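Local coordinates for lysozyme M1 (Streptomyces coelicolor, PDB 1JFX), which hydrolyses the beta-1,4 linkages between N-acetylmuramic acid and N-acetylglucosamine in peptidoglycan, including the diacetylated form, and so lyses bacterial cells, at residues Ser71-Ala76 and His124-Ala129; Ile32-Thr35 and Tyr40-Asp43. All blocks are in the same frame, centred on the assembly; numbering follows the deposited sequence.

How the contacts relate
Contact 2 and contact 1 follow one another along the chain and both belong to the catalytic domain of glycosyl hydrolase family 25, a beta-alpha barrel. Contact 2 is a hairpin on strand 29-36 of the barrel sheet. Contact 1 packs two helices, 72-81 and 113-131. Their centres are about 17 Å apart, and their nearest atoms stay about 6 Å apart without touching. Helix 72-81 links them, since its Tyr78 and Phe79 touch Thr35. His63 also bonds to both Gln75 and Thr35. Contact 2 is nearer the predicted active site: the Lys33 side chain is about 6 Å from that of Asp98, against about 12 Å for Tyr127.

Contact 1: residues Ser71-Ala76 and His124-Ala129; sequences SGTAQA and HARYKA
Helix 72-76 and helix 124-129 run in roughly the same direction, with 34° between their axes and a closest approach of 8.0 Å. Thr73 lies level with Arg126, and Ala76 with Tyr127, whose CA atoms are 5.3 Å apart. Such close spacing suits the small side chain of Ala76. Its CB points at the other helix and lies 3.6 Å from Arg126 CB. It also rests against the backbone N of Tyr127 and, more loosely, against Tyr127 CB. The Tyr127 ring leads on to Phe79, and its hydroxyl bonds to Gly84 and Gly95.

Thr73 meets Arg126 through its methyl group. A chi1 of -63° sets OG1 beside the backbone N and leaves CG2 anti to that N. The methyl sits over the centre of one guanidinium face, with CG2 3.4 Å from Arg126 CZ. The arginine chain bends at chi2 and chi3, which brings the flat group to the methyl; the two side chains cross obliquely. Arg126 NH1 forms a salt bridge with Asp77, just past the segment on helix 72-81. Ser71 is the N-cap of that helix: its OG accepts from Ala74 N at 3.0 Å.

No hydrogen bond joins the two segments directly. They meet by van der Waals contact: alanine CB against aliphatic carbon, and a methyl on a guanidinium face. Asp77 probably balances the charge of Arg126, so a polar tie between the helices lies one residue past Ala76.

Contact 2: residues Ile32-Thr35 and Tyr40-Asp43; sequences IKAT and YKDD
Ala34 O accepts a nearly straight hydrogen bond of 2.8 Å from Asp42 N, the one direct hydrogen bond between Ile32-Thr35 and Tyr40-Asp43. It closes a short antiparallel beta hairpin of strands 29-36 and 40-41, the first of which also runs through the barrel sheet. The donor is tilted 28° from the carbonyl plane. Lys41 CA also offers a C-H contact to this oxygen, at 3.4 Å. Next along the hairpin, Thr35 and Lys41 form a non-hydrogen-bonded pair. Here Thr35 CA approaches Tyr40 O at 3.3 Å in a second C-H contact.

The Thr35 and Lys41 side chains share one face of the sheet. Thr35 CG2 meets Lys41 CD at 3.6 Å. The lysine chain bends at chi2 (60°), which brings CD and CE past the Ala34 carbonyl. Thr35 OG1 bonds to His63 ND1.

The Lys33 side chain lies about 7 Å from that of Asp9, a predicted catalytic residue. The side chains of Lys33 and Asp42 cross at about a right angle, and Asp42 OD2 lies beside the aliphatic part of the lysine. The charged ends do not meet. Lys33 NZ pairs with Glu36, and its CE approaches the Tyr40 ring obliquely. Asp42 is held by two backbone N-H groups: OD1 caps Arg44 N at the turn into helix 45-54, and OD2 accepts from His12 N. The second bond ties Asp42 to the loop after strand 6-10. A water donates to Lys33 O at 3.1 Å and, in a weak bond, to Asp42 OD1 at 2.8 Å.

Contact 1: residues Ser71-Ala76 and His124-Ala129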
ATOM      1  N   SER A  71      -5.719  -9.454  15.958  1.00 10.13           N
ATOM      2  CA  SER A  71      -6.082 -10.258  14.795  1.00  8.94           C
ATOM      3  C   SER A  71      -6.143  -9.436  13.514  1.00  9.76           C
ATOM      4  O   SER A  71      -6.170  -8.205  13.557  1.00  8.99           O
ATOM      5  CB  SER A  71      -7.449 -10.909  15.017  1.00  8.50           C
ATOM      6  OG  SER A  71      -8.482  -9.923  14.963  1.00 11.00           O
ATOM      7  N   GLY A  72      -6.172 -10.133  12.382  1.00  8.97           N
ATOM      8  CA  GLY A  72      -6.258  -9.464  11.093  1.00  8.43           C
ATOM      9  C   GLY A  72      -7.601  -8.767  10.985  1.00  8.04           C
ATOM     10  O   GLY A  72      -7.714  -7.695  10.396  1.00  8.14           O
ATOM     11  N   THR A  73      -8.634  -9.385  11.547  1.00  7.01           N
ATOM     12  CA  THR A  73      -9.954  -8.774  11.522  1.00  7.84           C
ATOM     13  C   THR A  73      -9.928  -7.442  12.268  1.00  7.97           C
ATOM     14  O   THR A  73     -10.420  -6.430  11.764  1.00  7.50           O
ATOM     15  CB  THR A  73     -11.004  -9.687  12.188  1.00  8.63           C
ATOM     16  OG1 THR A  73     -11.110 -10.903  11.440  1.00  8.92           O
ATOM     17  CG2 THR A  73     -12.374  -8.996  12.229  1.00  9.38           C
ATOM     18  N   ALA A  74      -9.351  -7.439  13.471  1.00  7.07           N
ATOM     19  CA  ALA A  74      -9.302  -6.215  14.269  1.00  7.49           C
ATOM     20  C   ALA A  74      -8.542  -5.071  13.602  1.00  6.90           C
ATOM     21  O   ALA A  74      -8.991  -3.923  13.628  1.00  8.43           O
ATOM     22  CB  ALA A  74      -8.694  -6.498  15.636  1.00  8.33           C
ATOM     23  N   GLN A  75      -7.389  -5.363  13.008  1.00  6.49           N
ATOM     24  CA  GLN A  75      -6.645  -4.291  12.377  1.00  6.08           C
ATOM     25  C   GLN A  75      -7.309  -3.808  11.087  1.00  6.45           C
ATOM     26  O   GLN A  75      -7.174  -2.641  10.740  1.00  6.86           O
ATOM     27  CB  GLN A  75      -5.175  -4.687  12.159  1.00  7.98           C
ATOM     28  CG  GLN A  75      -4.377  -4.418  13.434  1.00  7.58           C
ATOM     29  CD  GLN A  75      -2.931  -4.868  13.405  1.00  6.49           C
ATOM     30  OE1 GLN A  75      -2.174  -4.545  12.484  1.00  8.20           O
ATOM     31  NE2 GLN A  75      -2.527  -5.598  14.449  1.00  9.10           N
ATOM     32  N   ALA A  76      -8.044  -4.685  10.398  1.00  6.02           N
ATOM     33  CA  ALA A  76      -8.739  -4.257   9.179  1.00  5.92           C
ATOM     34  C   ALA A  76      -9.850  -3.267   9.566  1.00  7.94           C
ATOM     35  O   ALA A  76     -10.061  -2.262   8.872  1.00  7.87           O
ATOM     36  CB  ALA A  76      -9.344  -5.483   8.424  1.00  5.30           C
ATOM     37  N   HIS A 124      -7.948  -9.429   4.858  1.00  7.57           N
ATOM     38  CA  HIS A 124      -8.564  -9.259   3.555  1.00  6.99           C
ATOM     39  C   HIS A 124     -10.090  -9.391   3.642  1.00  6.74           C
ATOM     40  O   HIS A 124     -10.823  -8.573   3.092  1.00  7.16           O
ATOM     41  CB  HIS A 124      -8.000 -10.284   2.551  1.00  7.26           C
ATOM     42  CG  HIS A 124      -8.730 -10.306   1.243  1.00  7.12           C
ATOM     43  ND1 HIS A 124      -9.963 -10.907   1.091  1.00 11.74           N
ATOM     44  CD2 HIS A 124      -8.436  -9.744   0.045  1.00  9.21           C
ATOM     45  CE1 HIS A 124     -10.398 -10.709  -0.141  1.00 11.50           C
ATOM     46  NE2 HIS A 124      -9.491 -10.004  -0.796  1.00 10.04           N
ATOM     47  N   ALA A 125     -10.569 -10.410   4.347  1.00  7.43           N
ATOM     48  CA  ALA A 125     -12.007 -10.623   4.453  1.00  7.00           C
ATOM     49  C   ALA A 125     -12.712  -9.451   5.108  1.00  6.35           C
ATOM     50  O   ALA A 125     -13.760  -9.010   4.625  1.00  7.16           O
ATOM     51  CB  ALA A 125     -12.303 -11.891   5.230  1.00  8.74           C
ATOM     52  N   ARG A 126     -12.145  -8.937   6.197  1.00  7.06           N
ATOM     53  CA  ARG A 126     -12.791  -7.831   6.895  1.00  6.82           C
ATOM     54  C   ARG A 126     -12.686  -6.527   6.117  1.00  7.44           C
ATOM     55  O   ARG A 126     -13.643  -5.740   6.087  1.00  6.71           O
ATOM     56  CB  ARG A 126     -12.208  -7.667   8.302  1.00  7.27           C
ATOM     57  CG  ARG A 126     -12.879  -6.577   9.152  1.00  6.39           C
ATOM     58  CD  ARG A 126     -14.419  -6.694   9.197  1.00  8.97           C
ATOM     59  NE  ARG A 126     -14.916  -8.023   9.567  1.00  8.15           N
ATOM     60  CZ  ARG A 126     -15.377  -8.359  10.772  1.00  9.08           C
ATOM     61  NH1 ARG A 126     -15.409  -7.476  11.769  1.00 10.30           N
ATOM     62  NH2 ARG A 126     -15.851  -9.580  10.973  1.00 10.62           N
ATOM     63  N   TYR A 127     -11.548  -6.289   5.478  1.00  6.20           N
ATOM     64  CA  TYR A 127     -11.414  -5.057   4.712  1.00  6.09           C
ATOM     65  C   TYR A 127     -12.428  -5.068   3.561  1.00  6.67           C
ATOM     66  O   TYR A 127     -13.027  -4.031   3.249  1.00  6.80           O
ATOM     67  CB  TYR A 127      -9.993  -4.901   4.163  1.00  6.36           C
ATOM     68  CG  TYR A 127      -9.799  -3.559   3.501  1.00  6.03           C
ATOM     69  CD1 TYR A 127      -9.792  -2.383   4.261  1.00  7.27           C
ATOM     70  CD2 TYR A 127      -9.702  -3.448   2.112  1.00  4.54           C
ATOM     71  CE1 TYR A 127      -9.712  -1.128   3.648  1.00  9.26           C
ATOM     72  CE2 TYR A 127      -9.614  -2.202   1.491  1.00  8.06           C
ATOM     73  CZ  TYR A 127      -9.629  -1.044   2.265  1.00  5.95           C
ATOM     74  OH  TYR A 127      -9.591   0.185   1.645  1.00  7.38           O
ATOM     75  N   LYS A 128     -12.635  -6.235   2.950  1.00  7.23           N
ATOM     76  CA  LYS A 128     -13.586  -6.329   1.846  1.00  7.91           C
ATOM     77  C   LYS A 128     -15.013  -6.143   2.361  1.00  8.19           C
ATOM     78  O   LYS A 128     -15.825  -5.484   1.716  1.00  8.74           O
ATOM     79  CB  LYS A 128     -13.453  -7.673   1.118  1.00  8.00           C
ATOM     80  CG  LYS A 128     -14.220  -7.718  -0.203  1.00  9.78           C
ATOM     81  CD  LYS A 128     -13.833  -8.925  -1.046  1.00 14.36           C
ATOM     82  CE  LYS A 128     -14.482  -8.862  -2.430  1.00 20.02           C
ATOM     83  NZ  LYS A 128     -13.983  -7.723  -3.269  1.00 23.75           N
ATOM     84  N   ALA A 129     -15.315  -6.719   3.520  1.00  7.22           N
ATOM     85  CA  ALA A 129     -16.652  -6.565   4.092  1.00  7.92           C
ATOM     86  C   ALA A 129     -16.902  -5.078   4.372  1.00  7.72           C
ATOM     87  O   ALA A 129     -18.003  -4.557   4.150  1.00  9.11           O
ATOM     88  CB  ALA A 129     -16.773  -7.377   5.383  1.00  9.20           C
TER

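Contact 2: residues Ile32-Thr35 and Tyr40-Asp43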
ATOM      1  N   ILE A  32      -0.707   6.888   1.014  1.00  6.58           N
ATOM      2  CA  ILE A  32      -0.408   7.693   2.199  1.00  5.51           C
ATOM      3  C   ILE A  32      -0.589   6.881   3.485  1.00  5.45           C
ATOM      4  O   ILE A  32      -1.628   6.255   3.679  1.00  6.42           O
ATOM      5  CB  ILE A  32      -1.383   8.895   2.219  1.00  6.99           C
ATOM      6  CG1 ILE A  32      -1.204   9.703   0.929  1.00  7.85           C
ATOM      7  CG2 ILE A  32      -1.173   9.756   3.478  1.00  6.12           C
ATOM      8  CD1 ILE A  32      -2.408  10.599   0.579  1.00  7.01           C
ATOM      9  N   LYS A  33       0.400   6.898   4.373  1.00  5.25           N
ATOM     10  CA  LYS A  33       0.254   6.123   5.595  1.00  5.69           C
ATOM     11  C   LYS A  33      -0.853   6.687   6.478  1.00  6.16           C
ATOM     12  O   LYS A  33      -0.916   7.893   6.724  1.00  6.34           O
ATOM     13  CB  LYS A  33       1.553   6.101   6.382  1.00  5.54           C
ATOM     14  CG  LYS A  33       1.501   5.149   7.585  1.00  6.48           C
ATOM     15  CD  LYS A  33       2.881   4.943   8.175  1.00 10.89           C
ATOM     16  CE  LYS A  33       2.838   3.949   9.319  1.00 13.25           C
ATOM     17  NZ  LYS A  33       4.237   3.563   9.692  1.00 16.29           N
ATOM     18  N   ALA A  34      -1.713   5.789   6.946  1.00  6.79           N
ATOM     19  CA  ALA A  34      -2.811   6.160   7.814  1.00  7.00           C
ATOM     20  C   ALA A  34      -2.637   5.622   9.223  1.00  9.24           C
ATOM     21  O   ALA A  34      -2.522   6.385  10.176  1.00 12.18           O
ATOM     22  CB  ALA A  34      -4.127   5.656   7.237  1.00  8.71           C
ATOM     23  N   THR A  35      -2.613   4.303   9.343  1.00  7.99           N
ATOM     24  CA  THR A  35      -2.539   3.651  10.643  1.00  7.15           C
ATOM     25  C   THR A  35      -1.427   2.609  10.720  1.00  7.32           C
ATOM     26  O   THR A  35      -0.868   2.202   9.705  1.00  7.74           O
ATOM     27  CB  THR A  35      -3.856   2.921  10.906  1.00  6.51           C
ATOM     28  OG1 THR A  35      -4.208   2.184   9.720  1.00  8.53           O
ATOM     29  CG2 THR A  35      -4.991   3.922  11.198  1.00  9.78           C
ATOM     30  N   TYR A  40      -1.813   3.369  16.362  1.00 10.37           N
ATOM     31  CA  TYR A  40      -0.980   4.434  15.849  1.00  9.32           C
ATOM     32  C   TYR A  40      -1.708   5.055  14.663  1.00  9.22           C
ATOM     33  O   TYR A  40      -2.261   4.332  13.834  1.00  9.57           O
ATOM     34  CB  TYR A  40       0.371   3.904  15.379  1.00  9.22           C
ATOM     35  CG  TYR A  40       1.229   4.964  14.732  1.00 10.08           C
ATOM     36  CD1 TYR A  40       1.113   5.255  13.372  1.00  8.86           C
ATOM     37  CD2 TYR A  40       2.139   5.699  15.488  1.00 10.54           C
ATOM     38  CE1 TYR A  40       1.882   6.250  12.779  1.00  9.72           C
ATOM     39  CE2 TYR A  40       2.918   6.700  14.907  1.00 12.58           C
ATOM     40  CZ  TYR A  40       2.785   6.972  13.551  1.00 14.30           C
ATOM     41  OH  TYR A  40       3.554   7.966  12.968  1.00 12.38           O
ATOM     42  N   LYS A  41      -1.715   6.386  14.596  1.00  8.71           N
ATOM     43  CA  LYS A  41      -2.327   7.108  13.482  1.00  9.73           C
ATOM     44  C   LYS A  41      -1.296   8.119  13.004  1.00  9.99           C
ATOM     45  O   LYS A  41      -0.754   8.880  13.803  1.00 10.48           O
ATOM     46  CB  LYS A  41      -3.603   7.852  13.919  1.00 10.41           C
ATOM     47  CG  LYS A  41      -4.327   8.536  12.760  1.00 13.38           C
ATOM     48  CD  LYS A  41      -4.755   7.512  11.706  1.00 15.76           C
ATOM     49  CE  LYS A  41      -5.386   8.158  10.489  1.00 13.12           C
ATOM     50  NZ  LYS A  41      -6.620   8.935  10.827  1.00 19.93           N
ATOM     51  N   ASP A  42      -1.015   8.116  11.705  1.00  8.54           N
ATOM     52  CA  ASP A  42      -0.040   9.038  11.139  1.00 10.81           C
ATOM     53  C   ASP A  42      -0.554  10.476  11.282  1.00  9.90           C
ATOM     54  O   ASP A  42      -1.663  10.798  10.833  1.00 10.07           O
ATOM     55  CB  ASP A  42       0.202   8.691   9.669  1.00  9.10           C
ATOM     56  CG  ASP A  42       1.344   9.478   9.061  1.00  9.42           C
ATOM     57  OD1 ASP A  42       1.186  10.701   8.867  1.00  9.23           O
ATOM     58  OD2 ASP A  42       2.397   8.867   8.774  1.00  8.76           O
ATOM     59  N   ASP A  43       0.252  11.340  11.898  1.00 10.15           N
ATOM     60  CA  ASP A  43      -0.163  12.723  12.122  1.00 11.99           C
ATOM     61  C   ASP A  43      -0.369  13.572  10.884  1.00 11.42           C
ATOM     62  O   ASP A  43      -1.084  14.570  10.949  1.00 12.17           O
ATOM     63  CB  ASP A  43       0.824  13.456  13.036  1.00 15.15           C
ATOM     64  CG  ASP A  43       0.724  13.017  14.481  1.00 25.09           C
ATOM     65  OD1 ASP A  43      -0.408  12.808  14.965  1.00 31.05           O
ATOM     66  OD2 ASP A  43       1.779  12.901  15.140  1.00 32.40           O
TER
HETATM   67  O   HOH W   1       0.654  10.501   6.098  1.00  9.27           O